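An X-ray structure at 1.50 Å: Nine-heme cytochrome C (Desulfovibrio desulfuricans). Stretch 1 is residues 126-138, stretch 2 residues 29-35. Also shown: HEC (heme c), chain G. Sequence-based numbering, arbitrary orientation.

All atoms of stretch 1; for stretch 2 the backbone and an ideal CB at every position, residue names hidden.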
# COMPACT_ATOMS: atom_id res chain seq x y z
N TRP A 126 8.27 0.56 2.01
CA TRP A 126 6.89 0.37 2.49
C TRP A 126 6.85 0.75 3.97
O TRP A 126 6.04 1.60 4.36
CB TRP A 126 6.43 -1.04 2.22
CG TRP A 126 5.01 -1.31 2.58
CD1 TRP A 126 3.87 -0.94 1.93
CD2 TRP A 126 4.55 -2.05 3.72
NE1 TRP A 126 2.76 -1.36 2.57
CE2 TRP A 126 3.14 -2.07 3.69
CE3 TRP A 126 5.22 -2.69 4.77
CZ2 TRP A 126 2.38 -2.71 4.67
CZ3 TRP A 126 4.46 -3.32 5.72
CH2 TRP A 126 3.05 -3.33 5.67
N CYS A 127 7.72 0.17 4.79
CA CYS A 127 7.76 0.57 6.19
C CYS A 127 7.91 2.09 6.37
O CYS A 127 7.25 2.68 7.24
CB CYS A 127 8.92 -0.09 6.93
SG CYS A 127 9.23 -1.85 6.69
N ALA A 128 8.78 2.68 5.58
CA ALA A 128 9.19 4.07 5.73
C ALA A 128 8.08 5.02 5.38
O ALA A 128 8.13 6.19 5.74
CB ALA A 128 10.45 4.34 4.89
N THR A 129 7.05 4.56 4.69
CA THR A 129 5.89 5.38 4.36
C THR A 129 5.19 5.81 5.65
O THR A 129 4.71 6.94 5.76
CB THR A 129 4.90 4.65 3.43
OG1 THR A 129 5.62 4.28 2.24
CG2 THR A 129 3.77 5.57 3.04
N CYS A 130 5.15 4.89 6.62
CA CYS A 130 4.64 5.23 7.94
C CYS A 130 5.76 5.61 8.91
O CYS A 130 5.60 6.57 9.66
CB CYS A 130 3.83 4.06 8.50
SG CYS A 130 2.40 3.68 7.46
N HIS A 131 6.82 4.87 8.99
CA HIS A 131 7.94 5.08 9.90
C HIS A 131 8.84 6.16 9.31
O HIS A 131 9.85 5.91 8.66
CB HIS A 131 8.64 3.74 10.15
CG HIS A 131 7.79 2.74 10.89
ND1 HIS A 131 7.70 2.79 12.29
CD2 HIS A 131 7.02 1.70 10.52
CE1 HIS A 131 6.90 1.83 12.70
NE2 HIS A 131 6.47 1.13 11.65
N ASN A 132 8.38 7.38 9.50
CA ASN A 132 8.66 8.52 8.62
C ASN A 132 9.08 9.77 9.35
O ASN A 132 9.05 10.86 8.74
CB ASN A 132 7.37 8.78 7.81
CG ASN A 132 6.18 9.25 8.63
OD1 ASN A 132 6.27 9.52 9.81
ND2 ASN A 132 5.00 9.38 8.05
N ILE A 133 9.47 9.72 10.60
CA ILE A 133 9.81 10.90 11.39
C ILE A 133 10.90 11.80 10.83
O ILE A 133 11.89 11.36 10.26
CB ILE A 133 10.31 10.51 12.81
CG1 ILE A 133 10.30 11.72 13.76
CG2 ILE A 133 11.69 9.87 12.80
CD1 ILE A 133 8.94 12.27 14.06
N THR A 134 10.75 13.11 11.11
CA THR A 134 11.75 14.08 10.76
C THR A 134 13.12 13.75 11.36
O THR A 134 13.24 13.34 12.51
CB THR A 134 11.40 15.53 11.17
OG1 THR A 134 12.56 16.36 10.96
CG2 THR A 134 11.06 15.61 12.64
N PRO A 135 14.19 13.93 10.57
CA PRO A 135 15.54 13.77 11.12
C PRO A 135 15.84 14.69 12.27
O PRO A 135 16.78 14.47 13.02
CB PRO A 135 16.45 14.16 9.95
CG PRO A 135 15.63 13.84 8.75
CD PRO A 135 14.23 14.25 9.13
N SER A 136 15.06 15.74 12.47
CA SER A 136 15.32 16.66 13.57
C SER A 136 15.03 16.12 14.96
O SER A 136 15.53 16.62 15.97
CB SER A 136 14.45 17.91 13.33
OG SER A 136 14.79 18.47 12.07
N MET A 137 14.19 15.09 15.08
CA MET A 137 13.94 14.53 16.41
C MET A 137 15.22 14.07 17.07
O MET A 137 16.01 13.38 16.41
CB MET A 137 12.97 13.34 16.28
CG MET A 137 12.70 12.69 17.63
SD MET A 137 11.81 11.15 17.53
CE MET A 137 12.98 10.05 16.80
N THR A 138 15.49 14.39 18.32
CA THR A 138 16.72 13.94 18.95
C THR A 138 16.53 12.62 19.68
O THR A 138 15.41 12.21 19.99
CB THR A 138 17.19 14.95 20.03
OG1 THR A 138 16.17 15.01 21.05
CG2 THR A 138 17.34 16.36 19.50
N UNK A 29 14.37 0.56 18.14
CA UNK A 29 13.02 0.74 17.64
C UNK A 29 13.01 1.20 16.19
O UNK A 29 14.00 1.69 15.65
CB UNK A 29 12.27 1.75 18.51
N UNK A 30 11.83 1.04 15.58
CA UNK A 30 11.60 1.70 14.31
C UNK A 30 11.58 3.22 14.49
O UNK A 30 11.38 3.72 15.61
CB UNK A 30 10.29 1.22 13.69
N UNK A 31 11.73 3.99 13.42
CA UNK A 31 11.43 5.41 13.44
C UNK A 31 9.99 5.56 13.89
O UNK A 31 9.12 4.81 13.45
CB UNK A 31 11.66 6.06 12.07
N UNK A 32 9.70 6.52 14.77
CA UNK A 32 8.30 6.80 15.07
C UNK A 32 7.48 7.17 13.84
O UNK A 32 8.01 7.58 12.82
CB UNK A 32 8.21 7.93 16.10
N UNK A 33 6.18 7.01 13.96
CA UNK A 33 5.21 7.27 12.88
C UNK A 33 4.49 8.59 13.07
O UNK A 33 3.92 8.81 14.15
CB UNK A 33 4.18 6.14 12.80
N UNK A 34 4.51 9.44 12.05
CA UNK A 34 3.71 10.66 12.11
C UNK A 34 2.41 10.39 11.37
O UNK A 34 2.36 10.17 10.16
CB UNK A 34 4.45 11.86 11.51
N UNK A 35 1.32 10.34 12.10
CA UNK A 35 -0.01 10.02 11.64
C UNK A 35 -0.75 11.32 11.39
O UNK A 35 -0.85 12.16 12.29
CB UNK A 35 -0.75 9.14 12.65
FE HEC G . 5.21 -0.44 11.79
CHA HEC G . 5.01 0.09 15.17
CHB HEC G . 7.82 -2.58 12.31
CHC HEC G . 5.39 -1.04 8.44
CHD HEC G . 2.57 1.66 11.31
NA HEC G . 6.17 -1.11 13.41
C1A HEC G . 5.94 -0.82 14.77
C2A HEC G . 6.76 -1.66 15.61
C3A HEC G . 7.53 -2.39 14.80
C4A HEC G . 7.19 -2.05 13.42
CMA HEC G . 8.62 -3.42 15.17
CAA HEC G . 6.69 -1.67 17.15
CBA HEC G . 7.48 -0.52 17.80
CGA HEC G . 8.98 -0.60 17.61
O1A HEC G . 9.58 -1.63 18.04
O2A HEC G . 9.55 0.38 17.06
NB HEC G . 6.38 -1.57 10.63
C1B HEC G . 7.46 -2.35 11.00
C2B HEC G . 8.14 -2.85 9.82
C3B HEC G . 7.43 -2.42 8.75
C4B HEC G . 6.33 -1.63 9.25
CMB HEC G . 9.44 -3.67 9.86
CAB HEC G . 7.67 -2.64 7.25
CBB HEC G . 7.85 -4.16 6.94
NC HEC G . 4.21 0.21 10.20
C1C HEC G . 4.43 -0.15 8.89
C2C HEC G . 3.49 0.54 8.05
C3C HEC G . 2.71 1.30 8.84
C4C HEC G . 3.14 1.08 10.19
CMC HEC G . 3.51 0.40 6.51
CAC HEC G . 1.62 2.32 8.44
CBC HEC G . 0.53 1.72 7.53
ND HEC G . 4.06 0.67 12.98
C1D HEC G . 3.06 1.53 12.58
C2D HEC G . 2.60 2.31 13.73
C3D HEC G . 3.31 1.90 14.79
C4D HEC G . 4.18 0.84 14.35
CMD HEC G . 1.49 3.39 13.67
CAD HEC G . 3.23 2.46 16.23
CBD HEC G . 4.18 3.68 16.37
CGD HEC G . 5.62 3.28 16.58
O1D HEC G . 6.55 3.70 15.82
O2D HEC G . 5.85 2.54 17.57

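Stretch 1 carries the heme attachment: Cys127 SG and Cys130 SG are bonded to heme CAB and CAC. His131 NE2 binds heme FE at 2.0 Å. Stretch 2 wraps around the His131 ring, reaching both faces and its ND1 edge.

Position 29 has an ideal CB with nothing of stretch 1 within 5.5 Å. The contact sets little demand here. It is Ala29; its CB lies 3.4 Å from heme O2A.

Position 30 points toward stretch 1, and its ideal CB is 3.3 Å from His131 ND1. An apolar chain could lie along the imidazole; Leu or Met would be reasonable. It is Met30. Its CE sits over one face of the ring, 3.8 Å from the His131 centroid and 4.0 Å from Cys127 CB. Met30 N donates to heme O2A at 2.8 Å.

Position 31 also points toward stretch 1. Its ideal CB is 3.9 Å from both His131 O and Ile133 CG2. His131 ND1 donates to the backbone O of residue 31 at 2.7 Å; with NE2 on the iron, both ring nitrogens are engaged. Many side chains would fit, and a long one could continue past Ile133. It is Lys31, nearly extended beyond CB. Two waters link its NZ to Ile133 O; one bonds Lys31 NZ at 3.0 Å, the other only weakly at 3.3 Å.

Position 32 has phi -57° and psi 159°, which proline allows. Its CB points sideways, near Ile133 and Met137, so a compact apolar residue suits. It is Pro32. Its CD is 3.9 Å from Ile133 CG2 and 3.8 Å from Met137 CE. Pro32 O accepts two weak bonds, from Asn132 N at 3.3 Å and Ile133 N at 3.4 Å.

Position 33 has extended angles and a sideways CB, 3.5 Å from Cys130 O. The open ring face lies close by, so Val or Ile is likely. It is Val33. CG2 covers the ring face opposite Met30, 3.7 Å from the His131 centroid. Both methyls approach Cys130 CB.

Position 34 has its ideal CB 3.4 Å from Asn132 OD1 and 5.2 Å from Ile133 CD1. Val, Ile or Leu could reach that methyl. It is Val34, with CG2 3.7 Å from Ile133 CD1. Val34 N donates to Asn132 OD1 at 2.8 Å, and Asn132 ND2 reaches Val34 O weakly at 3.5 Å.

Position 35 points away, so stretch 1 does not select its residue. It is Phe35.

Stretch 2 29-35: AMKPVVF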
# COMPACT_ATOMS: atom_id res chain seq x y z
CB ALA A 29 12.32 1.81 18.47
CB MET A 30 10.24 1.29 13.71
CG MET A 30 10.08 -0.20 13.49
SD MET A 30 11.09 -0.82 12.13
CE MET A 30 10.28 -0.05 10.74
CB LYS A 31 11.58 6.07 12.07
CG LYS A 31 13.04 6.12 11.62
CD LYS A 31 13.09 6.74 10.24
CE LYS A 31 14.53 6.96 9.81
NZ LYS A 31 14.50 7.63 8.46
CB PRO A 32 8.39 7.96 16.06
CG PRO A 32 9.74 7.79 16.70
CD PRO A 32 10.64 7.31 15.57
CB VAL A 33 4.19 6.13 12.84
CG1 VAL A 33 3.11 6.41 11.83
CG2 VAL A 33 4.88 4.80 12.53
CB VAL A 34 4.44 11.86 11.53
CG1 VAL A 34 3.54 13.09 11.63
CG2 VAL A 34 5.75 12.12 12.27
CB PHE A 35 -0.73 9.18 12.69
CG PHE A 35 -2.17 8.88 12.35
CD1 PHE A 35 -2.50 7.99 11.32
CD2 PHE A 35 -3.22 9.48 13.00
CE1 PHE A 35 -3.78 7.71 10.99
CE2 PHE A 35 -4.51 9.18 12.66
CZ PHE A 35 -4.84 8.31 11.64
O HOH W 1 12.31 9.59 8.13
O HOH W 2 14.36 10.49 10.02
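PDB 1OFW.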